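Local coordinates for protein alginate lyase (Paenibacillus sp. FPU-7, PDB 6KFN) that probably depolymerises alginate, an acidic polysaccharide, by beta-elimination, and is built on a right-handed parallel beta-helix, at residues I96-A101 with V119-G124; Y73-T78 with L87-A92; I141-G146 with G204-N209; G91-I96 with I114-V119. All coordinates share one frame; numbering follows the deposited sequence.

Interaction 1: I96-A101 with V119-G124; sequences IMLDHA and VHFRDG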
# COMPACT_ATOMS: atom_id res chain seq x y z
N ILE A 96 1.02 -3.75 -7.66
CA ILE A 96 0.62 -5.07 -7.18
C ILE A 96 -0.85 -4.99 -6.79
O ILE A 96 -1.23 -4.18 -5.96
CB ILE A 96 1.47 -5.57 -6.01
CG1 ILE A 96 2.93 -5.51 -6.33
CG2 ILE A 96 1.03 -6.98 -5.64
CD1 ILE A 96 3.85 -5.94 -5.17
N MET A 97 -1.66 -5.84 -7.40
CA MET A 97 -3.06 -6.01 -7.04
C MET A 97 -3.20 -7.37 -6.39
O MET A 97 -2.77 -8.37 -6.96
CB MET A 97 -3.95 -5.93 -8.29
CG MET A 97 -5.44 -6.14 -8.03
SD MET A 97 -6.25 -4.85 -7.06
CE MET A 97 -6.20 -3.53 -8.22
N LEU A 98 -3.82 -7.41 -5.20
CA LEU A 98 -4.17 -8.65 -4.51
C LEU A 98 -5.68 -8.78 -4.49
O LEU A 98 -6.36 -7.87 -4.03
CB LEU A 98 -3.62 -8.64 -3.08
CG LEU A 98 -2.08 -8.36 -3.13
CD1 LEU A 98 -1.68 -6.91 -2.94
CD2 LEU A 98 -1.52 -9.22 -1.99
N ASP A 99 -6.20 -9.88 -5.02
CA ASP A 99 -7.62 -10.23 -4.95
C ASP A 99 -7.74 -11.54 -4.18
O ASP A 99 -7.15 -12.55 -4.59
CB ASP A 99 -8.30 -10.37 -6.29
CG ASP A 99 -8.89 -9.10 -6.85
OD1 ASP A 99 -9.26 -8.21 -6.07
OD2 ASP A 99 -9.13 -9.07 -8.10
N HIS A 100 -8.52 -11.52 -3.10
CA HIS A 100 -8.74 -12.70 -2.26
C HIS A 100 -7.45 -13.46 -2.00
O HIS A 100 -7.41 -14.69 -2.04
CB HIS A 100 -9.88 -13.58 -2.75
CG HIS A 100 -9.77 -14.05 -4.16
ND1 HIS A 100 -8.91 -15.05 -4.56
CD2 HIS A 100 -10.43 -13.63 -5.26
CE1 HIS A 100 -9.05 -15.21 -5.86
NE2 HIS A 100 -9.96 -14.38 -6.31
N ALA A 101 -6.40 -12.71 -1.67
CA ALA A 101 -5.07 -13.24 -1.40
C ALA A 101 -4.74 -12.98 0.06
O ALA A 101 -4.96 -11.88 0.55
CB ALA A 101 -4.04 -12.59 -2.32
N VAL A 119 -0.11 -0.31 -4.64
CA VAL A 119 -0.47 -1.60 -4.06
C VAL A 119 -1.93 -1.54 -3.66
O VAL A 119 -2.34 -0.57 -3.01
CB VAL A 119 0.42 -1.95 -2.85
CG1 VAL A 119 -0.01 -3.27 -2.18
CG2 VAL A 119 1.88 -2.02 -3.29
N HIS A 120 -2.70 -2.57 -3.98
CA HIS A 120 -4.11 -2.60 -3.63
C HIS A 120 -4.47 -3.96 -3.05
O HIS A 120 -4.32 -4.98 -3.71
CB HIS A 120 -4.95 -2.30 -4.84
CG HIS A 120 -6.40 -2.01 -4.59
ND1 HIS A 120 -7.11 -1.23 -5.44
CD2 HIS A 120 -7.26 -2.32 -3.58
CE1 HIS A 120 -8.36 -1.12 -5.03
NE2 HIS A 120 -8.49 -1.81 -3.92
N PHE A 121 -4.91 -3.97 -1.78
CA PHE A 121 -5.45 -5.17 -1.13
C PHE A 121 -6.96 -5.19 -1.37
O PHE A 121 -7.67 -4.31 -0.88
CB PHE A 121 -5.20 -5.14 0.37
CG PHE A 121 -3.74 -5.04 0.76
CD1 PHE A 121 -2.97 -6.16 0.83
CD2 PHE A 121 -3.16 -3.83 1.05
CE1 PHE A 121 -1.64 -6.10 1.19
CE2 PHE A 121 -1.83 -3.75 1.41
CZ PHE A 121 -1.06 -4.91 1.49
N ARG A 122 -7.45 -6.14 -2.17
CA ARG A 122 -8.84 -6.10 -2.62
C ARG A 122 -9.52 -7.44 -2.42
O ARG A 122 -8.90 -8.50 -2.31
CB ARG A 122 -8.87 -5.66 -4.10
CG ARG A 122 -10.22 -5.18 -4.61
CD ARG A 122 -10.17 -4.60 -6.01
NE ARG A 122 -9.90 -5.65 -6.99
CZ ARG A 122 -9.78 -5.42 -8.28
NH1 ARG A 122 -9.94 -4.21 -8.79
NH2 ARG A 122 -9.50 -6.43 -9.11
N ASP A 123 -10.86 -7.39 -2.43
CA ASP A 123 -11.68 -8.59 -2.49
C ASP A 123 -11.31 -9.58 -1.38
O ASP A 123 -11.04 -10.75 -1.60
CB ASP A 123 -11.63 -9.24 -3.87
CG ASP A 123 -12.71 -10.27 -4.10
OD1 ASP A 123 -13.76 -10.20 -3.45
OD2 ASP A 123 -12.51 -11.13 -4.99
N GLY A 124 -11.33 -9.06 -0.14
CA GLY A 124 -11.14 -9.92 1.02
C GLY A 124 -9.69 -10.23 1.36
O GLY A 124 -9.46 -10.98 2.31
O HOH W 1 -11.70 -10.64 -7.76
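Ile96 opens a pair of parallel strands, 96-99 and 119-122, whose residues run in register; its carbonyl O accepts the N-H of His120 almost along the C=O axis, while its side chain turns inward with those of Val119, Leu98 and Phe121. On the other face Met97, CG anti to the backbone N and the chain bent twice beyond, lies beside His120 and sets SD over the centre of one face of the Arg122 guanidinium, 3.7 Å from Arg122 NE, a place that suits soft, polarisable sulfur. Leu98 N points straight at His120 O (2.9 Å, 171°), and Leu98 CD1 packs 4.1 Å from Phe121 CD1. Asp99 then meets Arg122 side-on and nearly coplanar: OD1 takes NE at 2.8 Å and OD2 takes NH2 at 2.9 Å, each through its syn lone pair, and OD2 is also hydrogen-bonded to Tyr76 OH. An alanine in place of Arg122 would remove both N-H donors and the flat cation next to Met97 SD, and would probably leave Asp99 less firmly oriented. His100 leaves the strand, its N still bonded to Arg122 O. Such in-register stacking of strands from successive coils is typical of the right-handed parallel beta-helix.

Interaction 2: Y73-T78 with L87-A92; sequences YSLYVT and LKMTGA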
# COMPACT_ATOMS: atom_id res chain seq x y z
N TYR A 73 -1.14 -4.59 -14.81
CA TYR A 73 -0.55 -4.61 -13.47
C TYR A 73 0.85 -5.15 -13.63
O TYR A 73 1.17 -5.86 -14.60
CB TYR A 73 -1.37 -5.48 -12.54
CG TYR A 73 -1.83 -6.72 -13.22
CD1 TYR A 73 -1.00 -7.79 -13.37
CD2 TYR A 73 -3.14 -6.82 -13.68
CE1 TYR A 73 -1.43 -8.96 -13.99
CE2 TYR A 73 -3.60 -7.98 -14.29
CZ TYR A 73 -2.75 -9.04 -14.45
OH TYR A 73 -3.16 -10.19 -15.05
N SER A 74 1.70 -4.85 -12.67
CA SER A 74 2.98 -5.51 -12.68
C SER A 74 2.86 -6.95 -12.19
O SER A 74 3.44 -7.88 -12.76
CB SER A 74 4.02 -4.79 -11.85
OG SER A 74 4.07 -3.38 -12.13
N LEU A 75 2.06 -7.15 -11.14
CA LEU A 75 1.84 -8.47 -10.56
C LEU A 75 0.43 -8.50 -9.98
O LEU A 75 0.03 -7.59 -9.26
CB LEU A 75 2.88 -8.73 -9.47
CG LEU A 75 2.84 -10.10 -8.80
CD1 LEU A 75 3.16 -11.25 -9.81
CD2 LEU A 75 3.79 -10.15 -7.63
N TYR A 76 -0.30 -9.58 -10.28
CA TYR A 76 -1.67 -9.80 -9.80
C TYR A 76 -1.64 -11.07 -8.98
O TYR A 76 -1.39 -12.15 -9.52
CB TYR A 76 -2.62 -9.93 -10.99
CG TYR A 76 -4.08 -10.12 -10.65
CD1 TYR A 76 -4.66 -9.56 -9.54
CD2 TYR A 76 -4.90 -10.89 -11.46
CE1 TYR A 76 -6.03 -9.69 -9.29
CE2 TYR A 76 -6.25 -11.02 -11.22
CZ TYR A 76 -6.81 -10.44 -10.13
OH TYR A 76 -8.15 -10.60 -9.92
N VAL A 77 -1.90 -10.97 -7.67
CA VAL A 77 -1.80 -12.08 -6.74
C VAL A 77 -3.22 -12.46 -6.33
O VAL A 77 -3.94 -11.63 -5.77
CB VAL A 77 -0.96 -11.72 -5.51
CG1 VAL A 77 -0.79 -12.96 -4.63
CG2 VAL A 77 0.39 -11.14 -5.90
N THR A 78 -3.60 -13.72 -6.57
CA THR A 78 -4.90 -14.26 -6.25
C THR A 78 -4.83 -15.51 -5.40
O THR A 78 -5.88 -16.07 -5.10
CB THR A 78 -5.76 -14.50 -7.49
OG1 THR A 78 -5.04 -15.33 -8.39
CG2 THR A 78 -6.12 -13.20 -8.18
N LEU A 87 12.12 -7.19 -5.36
CA LEU A 87 11.83 -6.88 -6.74
C LEU A 87 11.44 -5.42 -6.92
O LEU A 87 10.89 -4.79 -6.03
CB LEU A 87 10.65 -7.74 -7.21
CG LEU A 87 10.97 -9.25 -7.25
CD1 LEU A 87 9.70 -10.06 -7.42
CD2 LEU A 87 11.87 -9.56 -8.39
N LYS A 88 11.67 -4.94 -8.13
CA LYS A 88 11.10 -3.69 -8.61
C LYS A 88 9.85 -4.00 -9.42
O LYS A 88 9.80 -5.02 -10.14
CB LYS A 88 12.12 -2.95 -9.47
CG LYS A 88 13.35 -2.49 -8.72
CD LYS A 88 14.42 -1.86 -9.61
CE LYS A 88 15.53 -1.24 -8.85
NZ LYS A 88 16.51 -0.65 -9.81
N MET A 89 8.85 -3.13 -9.33
CA MET A 89 7.62 -3.25 -10.09
C MET A 89 7.31 -1.88 -10.70
O MET A 89 7.28 -0.88 -9.99
CB MET A 89 6.40 -3.69 -9.24
CG MET A 89 6.36 -5.14 -8.78
SD MET A 89 7.34 -5.45 -7.33
CE MET A 89 6.93 -7.21 -7.08
N THR A 90 7.05 -1.85 -12.00
CA THR A 90 6.85 -0.60 -12.69
C THR A 90 6.00 -0.77 -13.92
O THR A 90 5.71 -1.88 -14.37
CB THR A 90 8.23 -0.01 -13.04
OG1 THR A 90 8.10 1.36 -13.44
CG2 THR A 90 8.95 -0.74 -14.16
N GLY A 91 5.64 0.37 -14.53
CA GLY A 91 5.22 0.33 -15.91
C GLY A 91 3.85 -0.28 -16.18
O GLY A 91 3.64 -0.91 -17.23
N ALA A 92 2.92 -0.09 -15.28
CA ALA A 92 1.58 -0.64 -15.39
C ALA A 92 0.61 0.30 -14.71
O ALA A 92 0.98 1.19 -13.96
CB ALA A 92 1.50 -2.03 -14.76
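Ser74 OG is the best-held polar atom of this contact, and a single hydrogen bond grips it across the two segments: it donates to Thr90 O at 3.2 Å. The hydroxyl comes in from above the carbonyl plane, 57° out of it, with a C=O to donor angle of only 107°, so it meets the side of the carbonyl and not a lone pair, and the bond is probably modest in strength. OG reaches this place because it stands anti to the carbonyl carbon of Ser74, beside its backbone N (chi1 -49°). Serine is apt at 74, where the chain turns a corner: it is small enough to lie against the facing chain and still polar enough to bond a backbone oxygen there. Its CB touches Met89 CB at 3.7 Å. Beside it, the methyl of Ala92 presses on the backbone joining Tyr73 and Ser74, with Ala92 CB 3.4 Å from Tyr73 C, and a methyl is about all that so close an approach admits. Further inward, Leu75 CD2 meets the far end of Met89, 4.3 Å from its CE, and Ile84 packs on both side chains. Ser74 and Met89 each have a second conformer, so these two side chains probably retain some mobility. Here strands 75-77 and 88-90 belong to different faces of the beta-helix and share its interior. Backbone bonds of Ser74 with Lys94 and Leu75 with Gly95 tie the corner to the next coil, but between these two segments, with one off-plane hydroxyl bond, packing probably counts for more than polarity.

Interaction 3: I141-G146 with G204-N209; sequences IEAGFG and GITGAN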
# COMPACT_ATOMS: atom_id res chain seq x y z
N ILE A 141 -1.40 8.32 -14.59
CA ILE A 141 -2.51 8.33 -15.53
C ILE A 141 -3.73 9.00 -14.92
O ILE A 141 -4.38 9.82 -15.55
CB ILE A 141 -2.81 6.88 -16.00
CG1 ILE A 141 -1.64 6.35 -16.85
CG2 ILE A 141 -4.19 6.84 -16.75
CD1 ILE A 141 -1.54 6.93 -18.19
N GLU A 142 -4.06 8.66 -13.67
CA GLU A 142 -5.15 9.32 -12.96
C GLU A 142 -4.70 9.69 -11.57
O GLU A 142 -4.58 8.83 -10.69
CB GLU A 142 -6.40 8.43 -12.92
CG GLU A 142 -7.67 9.18 -12.63
CD GLU A 142 -8.03 10.15 -13.77
OE1 GLU A 142 -8.30 9.68 -14.91
OE2 GLU A 142 -8.06 11.35 -13.50
N ALA A 143 -4.45 10.98 -11.34
CA ALA A 143 -3.94 11.44 -10.06
C ALA A 143 -4.86 11.03 -8.92
O ALA A 143 -4.40 10.65 -7.85
CB ALA A 143 -3.77 12.96 -10.07
N GLY A 144 -6.17 11.14 -9.15
CA GLY A 144 -7.12 10.84 -8.10
C GLY A 144 -7.27 9.37 -7.78
O GLY A 144 -7.92 9.04 -6.77
N PHE A 145 -6.68 8.51 -8.60
CA PHE A 145 -6.55 7.07 -8.35
C PHE A 145 -5.11 6.69 -8.06
O PHE A 145 -4.70 5.55 -8.22
CB PHE A 145 -7.05 6.28 -9.58
CG PHE A 145 -8.49 6.49 -9.98
CD1 PHE A 145 -9.47 6.94 -9.10
CD2 PHE A 145 -8.87 6.17 -11.27
CE1 PHE A 145 -10.78 7.08 -9.48
CE2 PHE A 145 -10.20 6.35 -11.66
CZ PHE A 145 -11.15 6.80 -10.75
N GLY A 146 -4.30 7.67 -7.62
CA GLY A 146 -2.87 7.50 -7.48
C GLY A 146 -2.39 7.22 -6.07
O GLY A 146 -1.33 7.73 -5.67
N GLY A 204 4.38 15.90 -4.01
CA GLY A 204 3.65 15.26 -5.09
C GLY A 204 2.21 14.89 -4.81
O GLY A 204 1.46 14.64 -5.76
N ILE A 205 1.75 14.89 -3.53
CA ILE A 205 0.31 14.70 -3.30
C ILE A 205 -0.40 15.86 -4.00
O ILE A 205 -0.01 17.03 -3.86
CB ILE A 205 -0.02 14.61 -1.81
CG1 ILE A 205 0.57 13.31 -1.23
CG2 ILE A 205 -1.53 14.68 -1.60
CD1 ILE A 205 0.27 13.10 0.26
N THR A 206 -1.42 15.54 -4.79
CA THR A 206 -2.02 16.52 -5.71
C THR A 206 -3.25 17.22 -5.19
O THR A 206 -3.60 18.29 -5.73
CB THR A 206 -2.45 15.84 -7.03
OG1 THR A 206 -3.45 14.85 -6.79
CG2 THR A 206 -1.25 15.31 -7.81
N GLY A 207 -3.98 16.66 -4.22
CA GLY A 207 -5.29 17.15 -3.88
C GLY A 207 -6.42 16.60 -4.75
O GLY A 207 -7.58 16.89 -4.47
N ALA A 208 -6.12 15.83 -5.79
CA ALA A 208 -7.16 15.34 -6.68
C ALA A 208 -8.07 14.39 -5.94
O ALA A 208 -7.64 13.58 -5.13
CB ALA A 208 -6.52 14.58 -7.84
N ASN A 209 -9.36 14.44 -6.26
CA ASN A 209 -10.27 13.39 -5.73
C ASN A 209 -10.14 13.26 -4.22
O ASN A 209 -10.04 12.16 -3.67
CB ASN A 209 -10.09 12.03 -6.41
CG ASN A 209 -11.20 11.06 -6.12
OD1 ASN A 209 -12.35 11.44 -5.86
ND2 ASN A 209 -10.88 9.77 -6.20
O HOH W 2 -8.06 9.89 -4.05
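Thr206 places OG1 between its own backbone N and carbonyl carbon, the crowded position (chi1 62°), and Asn209 swings CG anti to its backbone N (chi1 -167°); these two torsions set up the contact. The first makes an ST turn, in which Thr206 OG1 accepts the N-H of Ala208 at 3.0 Å. The same hydroxyl is hydrogen-bonded to Ala180 O, which lies in the chain between the two segments. Both segments are loops on the surface of the right-handed beta-helix, leading toward strands 149-151 and 215-217, with strand 184-186 between these two. Ala143, in a short 3-10 turn, points its methyl at the ST turn, 3.8 Å from Thr206 OG1 and 3.9 Å from Ala208 CB, a niche that suits a small side chain. A valine at Thr206 would lack OG1 and would probably loosen the turn that presents Ala208 to Ala143. Gly144 has no room for a side chain, since a CB there would clash with Asn209 CB. Each segment runs directly into a sodium ligand, Glu147 and Tyr210 respectively, and a bound sodium ion lies about 5 Å from the Asn209 side chain. Asn209 ND2 donates to Gly144 O at 3.1 Å, almost straight (176°) and in its own amide plane, though from above the carbonyl plane. One water reinforces the join, donating to Gly144 O at 2.9 Å and to Asn209 O at 3.0 Å.

Interaction 4: G91-I96 with I114-V119; sequences GALKGI and IGDEGV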
# COMPACT_ATOMS: atom_id res chain seq x y z
N GLY A 91 5.64 0.37 -14.53
CA GLY A 91 5.22 0.33 -15.91
C GLY A 91 3.85 -0.28 -16.18
O GLY A 91 3.64 -0.91 -17.23
N ALA A 92 2.92 -0.09 -15.28
CA ALA A 92 1.58 -0.64 -15.39
C ALA A 92 0.61 0.30 -14.71
O ALA A 92 0.98 1.19 -13.96
CB ALA A 92 1.50 -2.03 -14.76
N LEU A 93 -0.68 0.03 -14.91
CA LEU A 93 -1.74 0.82 -14.29
C LEU A 93 -1.80 0.65 -12.79
O LEU A 93 -2.13 1.58 -12.06
CB LEU A 93 -3.08 0.48 -14.93
CG LEU A 93 -4.26 1.37 -14.54
CD1 LEU A 93 -4.11 2.77 -15.05
CD2 LEU A 93 -5.57 0.78 -15.07
N LYS A 94 -1.51 -0.56 -12.32
CA LYS A 94 -1.38 -0.85 -10.90
C LYS A 94 -0.06 -1.57 -10.70
O LYS A 94 0.39 -2.31 -11.58
CB LYS A 94 -2.48 -1.81 -10.43
CG LYS A 94 -3.88 -1.66 -11.06
CD LYS A 94 -4.52 -0.42 -10.62
CE LYS A 94 -6.02 -0.36 -11.03
NZ LYS A 94 -6.64 0.97 -10.68
N GLY A 95 0.56 -1.40 -9.53
CA GLY A 95 1.79 -2.10 -9.25
C GLY A 95 1.52 -3.56 -8.88
O GLY A 95 1.72 -4.47 -9.68
N ILE A 96 1.02 -3.75 -7.66
CA ILE A 96 0.62 -5.07 -7.18
C ILE A 96 -0.85 -4.99 -6.79
O ILE A 96 -1.23 -4.18 -5.96
CB ILE A 96 1.47 -5.57 -6.01
CG1 ILE A 96 2.93 -5.51 -6.33
CG2 ILE A 96 1.03 -6.98 -5.64
CD1 ILE A 96 3.85 -5.94 -5.17
N ILE A 114 3.64 4.20 -11.89
CA ILE A 114 2.39 3.46 -11.93
C ILE A 114 1.28 4.43 -12.35
O ILE A 114 1.21 5.56 -11.87
CB ILE A 114 2.10 2.85 -10.54
CG1 ILE A 114 3.24 1.93 -10.08
CG2 ILE A 114 0.78 2.13 -10.52
CD1 ILE A 114 3.54 0.77 -10.99
N GLY A 115 0.38 3.96 -13.22
CA GLY A 115 -0.68 4.84 -13.71
C GLY A 115 -1.68 5.27 -12.64
O GLY A 115 -2.05 6.45 -12.57
N ASP A 116 -2.15 4.31 -11.84
CA ASP A 116 -3.07 4.53 -10.74
C ASP A 116 -2.33 4.18 -9.44
O ASP A 116 -1.32 4.82 -9.15
CB ASP A 116 -4.38 3.74 -10.95
CG ASP A 116 -5.23 4.24 -12.11
OD1 ASP A 116 -4.97 5.28 -12.73
OD2 ASP A 116 -6.25 3.51 -12.36
N GLU A 117 -2.81 3.17 -8.69
CA GLU A 117 -2.34 2.95 -7.33
C GLU A 117 -1.21 1.92 -7.27
O GLU A 117 -1.15 0.94 -8.03
CB GLU A 117 -3.49 2.58 -6.38
CG GLU A 117 -4.14 1.21 -6.54
CD GLU A 117 -5.25 1.07 -7.58
OE1 GLU A 117 -5.33 1.89 -8.51
OE2 GLU A 117 -6.04 0.07 -7.51
N GLY A 118 -0.31 2.12 -6.31
CA GLY A 118 0.86 1.27 -6.19
C GLY A 118 0.54 -0.16 -5.78
O GLY A 118 0.94 -1.11 -6.47
N VAL A 119 -0.11 -0.31 -4.64
CA VAL A 119 -0.47 -1.60 -4.06
C VAL A 119 -1.93 -1.54 -3.66
O VAL A 119 -2.34 -0.57 -3.01
CB VAL A 119 0.42 -1.95 -2.85
CG1 VAL A 119 -0.01 -3.27 -2.18
CG2 VAL A 119 1.88 -2.02 -3.29
O HOH W 3 -8.66 -0.00 -8.25
O HOH W 4 -2.51 -1.72 -7.14
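Backbone against backbone is where segments 91-96 and 114-119 fit most tightly, and glycine makes the closeness possible. Gly95 CA lies 3.1 Å from Gly118 O, and a side chain on Gly95 would run into that oxygen; a CB on Gly115 would likewise crowd Leu93 CD1. Four peptide N-H groups cross the gap: Gly115 N to Ala92 O, Asp116 N to Leu93 O at 2.7 Å, Gly95 N to Glu117 O, the longest at 3.3 Å, and Ile96 N to Gly118 O at 2.9 Å. Ile114 fills the corner beside them, its CG2 3.3 Å from Leu93 O, as a branched apolar side chain can. The other side, where Leu93 and Lys94 are partly exposed, works by charge, and its looser element is a water. Lys94 bends at chi2 so that its tail crosses Glu117 obliquely, and NZ meets Glu117 OE1 at 2.7 Å on the syn lone pair and Asp116 OD2 at 3.1 Å on the anti one. Leu93 runs alongside Asp116, its CD1 against the carboxylate carbon. The water donates to Glu117 OE2 and only weakly accepts from Lys94 NZ, while OE2 is also hydrogen-bonded to His120 ND1. A second water joins Ile96 O to Glu117 O. With one ammonium between two carboxylates, this network probably favours the ionised form of both acids, and Glu117 in turn is likely to fix and polarise the imidazole of His120.

Overall arrangement
Interactions 1, 2 and 4 are buried and belong to adjoining coils of the beta-helix, whereas interaction 3 is a surface contact between loops. Interaction 4 leads into interaction 1: they share Ile96 and Val119, so a glycine-rich corner passes into regular strand pairing. Interaction 2 adds the neighbouring strand, 73-77, and shares Gly91 and Ala92 with interaction 4, while a backbone bond between Met97 O and Val77 N ties it to interaction 1. Charge pairs recur on the outward side of interactions 1 and 4; interaction 2 looks inward and is largely apolar. Interaction 3 relies on an amide, a water and small side chains, and joins interaction 4 through Ile141 N to Gly115 O.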